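Pyrroline carboxylate reductase (Plasmodium falciparum, PDB 2RCY) catalyses the NAD(P)H-dependent reduction of pyrroline-5-carboxylate to proline, the last step of proline synthesis, and binds NADP. Local coordinates at the interface of chains A and B and the interface of chains A and C. Numbering follows the deposited sequence. Chains: chain A/B/C, Pyrroline carboxylate reductase.

Contact 1: the interface of chains A and B. Residues chain A 173, 176-177, 202, 205-206; chain B 173, 177, 199, 202, 205-206.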
# COMPACT_ATOMS: atom_id res chain seq x y z
N VAL A 173 -23.04 -8.21 -8.53
CA VAL A 173 -24.23 -7.87 -7.75
C VAL A 173 -24.44 -8.90 -6.63
O VAL A 173 -24.70 -8.52 -5.49
CB VAL A 173 -25.50 -7.75 -8.64
CG1 VAL A 173 -26.66 -7.17 -7.84
CG2 VAL A 173 -25.22 -6.89 -9.86
N PHE A 176 -21.86 -8.14 -4.06
CA PHE A 176 -22.30 -6.90 -3.41
C PHE A 176 -23.36 -7.23 -2.34
O PHE A 176 -23.21 -6.84 -1.18
CB PHE A 176 -22.86 -5.94 -4.47
CG PHE A 176 -23.15 -4.55 -3.96
CD1 PHE A 176 -22.13 -3.74 -3.48
CD2 PHE A 176 -24.44 -4.04 -4.00
CE1 PHE A 176 -22.39 -2.45 -3.03
CE2 PHE A 176 -24.72 -2.75 -3.55
CZ PHE A 176 -23.69 -1.96 -3.06
N ILE A 177 -24.39 -7.96 -2.75
CA ILE A 177 -25.45 -8.44 -1.85
C ILE A 177 -24.86 -9.29 -0.72
O ILE A 177 -25.24 -9.13 0.44
CB ILE A 177 -26.54 -9.24 -2.62
CG1 ILE A 177 -27.26 -8.34 -3.63
CG2 ILE A 177 -27.56 -9.87 -1.66
CD1 ILE A 177 -28.02 -9.09 -4.72
N ILE A 202 -31.80 -2.26 -2.42
CA ILE A 202 -31.34 -2.27 -3.81
C ILE A 202 -32.51 -2.09 -4.79
O ILE A 202 -32.41 -1.32 -5.75
CB ILE A 202 -30.53 -3.55 -4.15
CG1 ILE A 202 -29.30 -3.65 -3.25
CG2 ILE A 202 -30.11 -3.54 -5.62
CD1 ILE A 202 -28.59 -4.99 -3.32
N SER A 205 -33.53 1.50 -4.82
CA SER A 205 -32.50 2.33 -5.45
C SER A 205 -32.55 2.27 -6.97
O SER A 205 -32.46 3.31 -7.64
CB SER A 205 -31.11 1.93 -4.95
OG SER A 205 -31.02 2.04 -3.55
N VAL A 206 -32.70 1.06 -7.51
CA VAL A 206 -32.83 0.85 -8.96
C VAL A 206 -34.06 1.58 -9.51
O VAL A 206 -33.98 2.25 -10.54
CB VAL A 206 -32.88 -0.66 -9.31
CG1 VAL A 206 -33.21 -0.89 -10.78
CG2 VAL A 206 -31.56 -1.33 -8.97
N VAL B 173 -25.50 1.73 -3.26
CA VAL B 173 -26.03 1.18 -4.51
C VAL B 173 -25.89 2.18 -5.66
O VAL B 173 -25.50 1.80 -6.76
CB VAL B 173 -27.51 0.71 -4.37
CG1 VAL B 173 -27.98 0.01 -5.64
CG2 VAL B 173 -27.68 -0.21 -3.16
N ILE B 177 -23.94 1.48 -9.03
CA ILE B 177 -24.53 1.70 -10.36
C ILE B 177 -23.68 2.69 -11.17
O ILE B 177 -23.39 2.44 -12.34
CB ILE B 177 -25.99 2.23 -10.23
CG1 ILE B 177 -26.90 1.14 -9.66
CG2 ILE B 177 -26.53 2.70 -11.58
CD1 ILE B 177 -28.24 1.65 -9.13
N LEU B 199 -28.91 -1.57 -14.75
CA LEU B 199 -30.15 -1.61 -13.97
C LEU B 199 -30.90 -2.93 -14.14
O LEU B 199 -31.48 -3.44 -13.18
CB LEU B 199 -31.05 -0.42 -14.31
CG LEU B 199 -30.54 1.00 -14.03
CD1 LEU B 199 -31.51 2.03 -14.58
CD2 LEU B 199 -30.26 1.25 -12.55
N ILE B 202 -28.85 -5.74 -12.29
CA ILE B 202 -29.10 -5.68 -10.85
C ILE B 202 -30.51 -6.16 -10.51
O ILE B 202 -30.70 -6.94 -9.58
CB ILE B 202 -28.83 -4.26 -10.29
CG1 ILE B 202 -27.37 -3.87 -10.50
CG2 ILE B 202 -29.19 -4.20 -8.81
CD1 ILE B 202 -27.04 -2.43 -10.17
N SER B 205 -30.62 -9.91 -10.80
CA SER B 205 -29.85 -10.57 -9.74
C SER B 205 -30.59 -10.59 -8.40
O SER B 205 -30.60 -11.61 -7.72
CB SER B 205 -28.48 -9.91 -9.57
OG SER B 205 -27.77 -9.88 -10.79
N VAL B 206 -31.19 -9.46 -8.04
CA VAL B 206 -31.99 -9.35 -6.82
C VAL B 206 -33.18 -10.31 -6.88
O VAL B 206 -33.50 -10.99 -5.91
CB VAL B 206 -32.48 -7.89 -6.58
CG1 VAL B 206 -33.52 -7.83 -5.47
CG2 VAL B 206 -31.30 -6.99 -6.25
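A:Ile202 and B:Ile202 meet across the two-fold through their branch methyls, CG2 to CG2 at 3.4 Å, a close methyl-to-methyl contact. On both residues CG1 lies anti to the carbonyl carbon (chi1 -60° in A:Ile202), leaving CG2 anti to the backbone N and facing the partner, while CG1 reaches the other chain's Val173; the two isoleucine side chains cross at about a right angle. The valines of the same helices close in next: A:Val206 CG2 lies 3.7 Å from B:Ile202 CG2, and the twin pair repeats this. A:Val206 CG1 passes B:Leu199 in the opposite sense, 4.1 Å from its CD2.

A second set of apolar contacts joins unlike helices. A:Val173 straddles B:Ser205 and B:Ile202, its CG1 3.7 Å from B:Ser205 CB and its CG2 3.8 Å from B:Ile202 CG1. Between the two copies of helix 169-186, B:Val173 CG2 touches the ring of A:Phe176 at its edge and in plane, 3.9 Å from CE2.

Polar bonding plays no part: no nitrogen or oxygen comes within hydrogen-bonding reach of the other chain, and the serines pack with both CB and OG against the valine. The patch, which hides 249 Å², is built from helices 169-186 and 191-211 of both chains, within the family's dimerisation region.

Contact 2: the interface of chains A and B. Residues chain A 220, 223, 230, 233-234, 237; chain B 168, 171-172, 175, 249, 253.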
# COMPACT_ATOMS: atom_id res chain seq x y z
N LYS A 220 -27.59 10.10 -5.25
CA LYS A 220 -26.63 9.75 -4.21
C LYS A 220 -26.40 10.92 -3.26
O LYS A 220 -26.31 10.73 -2.04
CB LYS A 220 -25.30 9.34 -4.85
CG LYS A 220 -24.29 8.71 -3.90
CD LYS A 220 -22.91 9.34 -4.06
CE LYS A 220 -22.42 9.31 -5.49
NZ LYS A 220 -21.17 10.09 -5.66
N ILE A 223 -29.10 11.67 -0.45
CA ILE A 223 -29.05 10.81 0.74
C ILE A 223 -28.07 11.32 1.79
O ILE A 223 -28.22 11.05 2.99
CB ILE A 223 -28.74 9.35 0.34
CG1 ILE A 223 -29.91 8.79 -0.47
CG2 ILE A 223 -28.51 8.47 1.57
CD1 ILE A 223 -29.63 7.46 -1.07
N THR A 230 -24.47 8.80 6.37
CA THR A 230 -24.19 8.37 5.00
C THR A 230 -22.87 8.94 4.48
O THR A 230 -22.14 8.27 3.74
CB THR A 230 -25.35 8.74 4.06
OG1 THR A 230 -26.53 8.02 4.46
CG2 THR A 230 -25.03 8.40 2.61
N GLY A 233 -20.03 6.69 5.64
CA GLY A 233 -20.02 5.45 4.87
C GLY A 233 -19.48 5.62 3.45
O GLY A 233 -18.78 4.74 2.94
N LEU A 234 -19.82 6.75 2.83
CA LEU A 234 -19.34 7.07 1.48
C LEU A 234 -17.86 7.45 1.46
O LEU A 234 -17.14 7.10 0.53
CB LEU A 234 -20.19 8.19 0.87
CG LEU A 234 -21.16 7.84 -0.27
CD1 LEU A 234 -21.83 6.48 -0.10
CD2 LEU A 234 -22.20 8.93 -0.42
N LEU A 237 -15.90 4.34 1.38
CA LEU A 237 -15.88 3.76 0.04
C LEU A 237 -14.87 4.46 -0.87
O LEU A 237 -14.25 3.82 -1.72
CB LEU A 237 -17.27 3.81 -0.60
CG LEU A 237 -18.37 2.86 -0.12
CD1 LEU A 237 -19.67 3.18 -0.82
CD2 LEU A 237 -17.99 1.40 -0.32
N CYS B 168 -28.56 4.31 4.75
CA CYS B 168 -27.42 4.75 3.95
C CYS B 168 -27.29 3.94 2.68
O CYS B 168 -26.72 4.40 1.69
CB CYS B 168 -26.12 4.63 4.75
SG CYS B 168 -26.14 5.45 6.32
N ALA B 171 -27.23 4.99 -1.19
CA ALA B 171 -26.03 5.71 -1.61
C ALA B 171 -24.90 4.77 -2.04
O ALA B 171 -24.16 5.07 -2.98
CB ALA B 171 -25.55 6.64 -0.51
N TYR B 172 -24.78 3.63 -1.36
CA TYR B 172 -23.82 2.59 -1.74
C TYR B 172 -24.20 1.99 -3.08
O TYR B 172 -23.34 1.77 -3.94
CB TYR B 172 -23.73 1.48 -0.68
CG TYR B 172 -23.55 1.94 0.75
CD1 TYR B 172 -24.17 1.26 1.80
CD2 TYR B 172 -22.76 3.05 1.06
CE1 TYR B 172 -24.00 1.68 3.11
CE2 TYR B 172 -22.59 3.47 2.37
CZ TYR B 172 -23.22 2.78 3.39
OH TYR B 172 -23.05 3.20 4.69
N LEU B 175 -23.69 4.56 -6.03
CA LEU B 175 -22.27 4.59 -6.39
C LEU B 175 -21.86 3.31 -7.12
O LEU B 175 -21.05 3.35 -8.04
CB LEU B 175 -21.39 4.82 -5.15
CG LEU B 175 -19.87 4.98 -5.33
CD1 LEU B 175 -19.50 6.13 -6.27
CD2 LEU B 175 -19.20 5.18 -3.98
N ALA B 249 -17.38 0.10 4.90
CA ALA B 249 -18.22 1.28 4.69
C ALA B 249 -19.47 1.26 5.55
O ALA B 249 -19.87 2.28 6.12
CB ALA B 249 -18.59 1.39 3.23
N ALA B 253 -20.31 3.71 8.91
CA ALA B 253 -21.61 4.36 9.06
C ALA B 253 -22.29 3.95 10.36
O ALA B 253 -22.86 4.78 11.07
CB ALA B 253 -22.49 4.06 7.86
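Helix 229-239 of chain A, with helix 216-223 beside it, packs against the start of helix 169-186 of chain B, the loop residue B:Cys168 just before it, and helix 242-260. A:Leu237 reaches in between these elements of chain B and divides its methyls: CD1 lies 3.6 Å from B:Tyr172 CD2, and CD2 the same distance from B:Ala249 CB. Its side chain crosses that of B:Tyr172 at about a right angle but runs antiparallel to B:Leu175, whose CD2 also touches CD1. A:Leu234 CD1 meets the same ring carbon, B:Tyr172 CD2, at 3.7 Å, and it also touches the methyl of B:Ala171. B:Cys168 O of the same chain lies 3.9 Å above the centre of one face of the phenol ring.

A:Thr230 shows two different sides. With OG1 anti to the carbonyl carbon (chi1 -64°), its methyl CG2 is left anti to the backbone N and packs 3.6 Å from B:Ala171 CB, whereas the hydroxyl OG1 accepts a weak hydrogen bond from the thiol SG of B:Cys168 at 3.2 Å. The backbone of A:Gly233 lies against the B:Ala249 methyl, O to CB 3.4 Å, and beside the B:Tyr172 ring, CA to the phenol OH 3.8 Å. At the far end A:Ile223 CD1 and A:Lys220 CG border B:Ala171.

This largely apolar patch, burying 305 Å², helps hold the dimer together by packing helices 216-223 and 229-239 of one subunit against helices 169-186 and 242-260 of the other.

Contact 3: the interface of chains A and C. Residues chain A 215, 217, 221, 243; chain C 215, 217, 220-221.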
# COMPACT_ATOMS: atom_id res chain seq x y z
N PRO A 215 -29.87 12.52 -12.30
CA PRO A 215 -28.85 11.48 -12.51
C PRO A 215 -28.51 10.71 -11.23
O PRO A 215 -28.84 11.17 -10.13
CB PRO A 215 -27.64 12.28 -13.00
CG PRO A 215 -27.83 13.64 -12.45
CD PRO A 215 -29.31 13.87 -12.45
N GLN A 217 -25.81 10.29 -9.55
CA GLN A 217 -24.93 10.98 -8.61
C GLN A 217 -25.69 12.01 -7.77
O GLN A 217 -25.34 12.22 -6.60
CB GLN A 217 -23.77 11.66 -9.35
CG GLN A 217 -22.99 10.75 -10.29
CD GLN A 217 -23.45 10.85 -11.74
OE1 GLN A 217 -24.63 11.03 -12.02
NE2 GLN A 217 -22.50 10.75 -12.66
N ASP A 221 -26.29 12.12 -3.83
CA ASP A 221 -26.10 13.35 -3.06
C ASP A 221 -27.25 13.62 -2.10
O ASP A 221 -27.03 14.05 -0.96
CB ASP A 221 -25.91 14.55 -4.00
CG ASP A 221 -24.51 14.61 -4.61
OD1 ASP A 221 -23.68 13.71 -4.35
OD2 ASP A 221 -24.24 15.57 -5.36
N LYS A 243 -15.09 2.72 -6.34
CA LYS A 243 -15.36 3.00 -7.75
C LYS A 243 -14.34 2.31 -8.67
O LYS A 243 -14.73 1.60 -9.60
CB LYS A 243 -15.36 4.51 -8.00
CG LYS A 243 -15.91 4.92 -9.36
CD LYS A 243 -16.21 6.40 -9.38
CE LYS A 243 -17.36 6.71 -10.31
NZ LYS A 243 -17.48 8.16 -10.55
N PRO C 215 -25.88 19.06 -12.67
CA PRO C 215 -24.94 18.97 -11.54
C PRO C 215 -23.50 18.70 -11.99
O PRO C 215 -23.28 18.23 -13.11
CB PRO C 215 -25.48 17.77 -10.75
CG PRO C 215 -26.20 16.95 -11.75
CD PRO C 215 -26.82 17.92 -12.70
N GLN C 217 -21.36 16.43 -11.52
CA GLN C 217 -21.04 15.06 -11.93
C GLN C 217 -21.54 14.75 -13.34
O GLN C 217 -20.91 13.98 -14.06
CB GLN C 217 -21.61 14.04 -10.94
CG GLN C 217 -21.21 14.26 -9.48
CD GLN C 217 -22.29 14.98 -8.67
OE1 GLN C 217 -23.02 15.82 -9.19
NE2 GLN C 217 -22.38 14.64 -7.39
N LYS C 220 -19.27 16.43 -15.67
CA LYS C 220 -18.10 15.56 -15.69
C LYS C 220 -18.33 14.36 -16.61
O LYS C 220 -17.40 13.89 -17.26
CB LYS C 220 -17.79 15.08 -14.27
CG LYS C 220 -16.48 14.33 -14.12
CD LYS C 220 -16.68 13.02 -13.35
CE LYS C 220 -17.23 13.25 -11.96
NZ LYS C 220 -17.62 11.98 -11.31
N ASP C 221 -19.56 13.86 -16.65
CA ASP C 221 -19.92 12.73 -17.50
C ASP C 221 -19.90 13.08 -18.98
O ASP C 221 -19.53 12.25 -19.81
CB ASP C 221 -21.30 12.18 -17.11
CG ASP C 221 -21.27 11.35 -15.83
OD1 ASP C 221 -20.18 11.13 -15.27
OD2 ASP C 221 -22.35 10.92 -15.39
O HOH W 1 -15.26 10.27 -11.46
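Helix 216-223 of chain A and its counterpart 216-222 of chain C face each other across a two-fold, making a reciprocal glutamine–aspartate pair. A:Gln217 NE2 donates to the carboxylate oxygen OD2 of C:Asp221 at 2.7 Å, and C:Gln217 NE2 returns the bond to A:Asp221 OD2 at 2.9 Å. The bonds are fairly straight, 154° and 165° at the hydrogen. Each acceptor lies nearly in the amide plane of its donor, but each amide approaches the syn side of OD2 from about 30° out of the carboxylate plane.

Between these bonds the two glutamines slide past each other in opposite directions, CB to CB at 3.6 Å. Both chains bend at chi2, which carries the amide past the opposing glutamine to the aspartate. Beside them the prolines touch, A:Pro215 CG to C:Pro215 CG at 3.8 Å.

A water bridges two amines, 3.2 Å from A:Lys243 NZ and 2.9 Å from C:Lys220 NZ; it probably eases the repulsion expected between like charges.

The prolines lie in the loop leading into the short helix, while A:Lys243 comes from the start of helix 242-260, so the short helix 216-223 and the start of helix 242-260 together face the neighbouring subunit.

Contacts 1 and 2 belong to the same A–B interface, their C-alpha centres about 14 Å apart, and both draw on helix 169-186. Contact 3 joins A to C, about 14 Å from contact 2 and 18 Å from contact 1. Helix 216-223 connects the two interfaces: the residue at position 220 borders chain B in contact 2, and its copy in chain C meets the bridging water in contact 3. Helix 242-260 likewise serves both. The apolar patches of contacts 1 and 2 and the mixed, partly polar contact 3 would suit a ring of dimers, consistent with the ten copies of the deposited assembly.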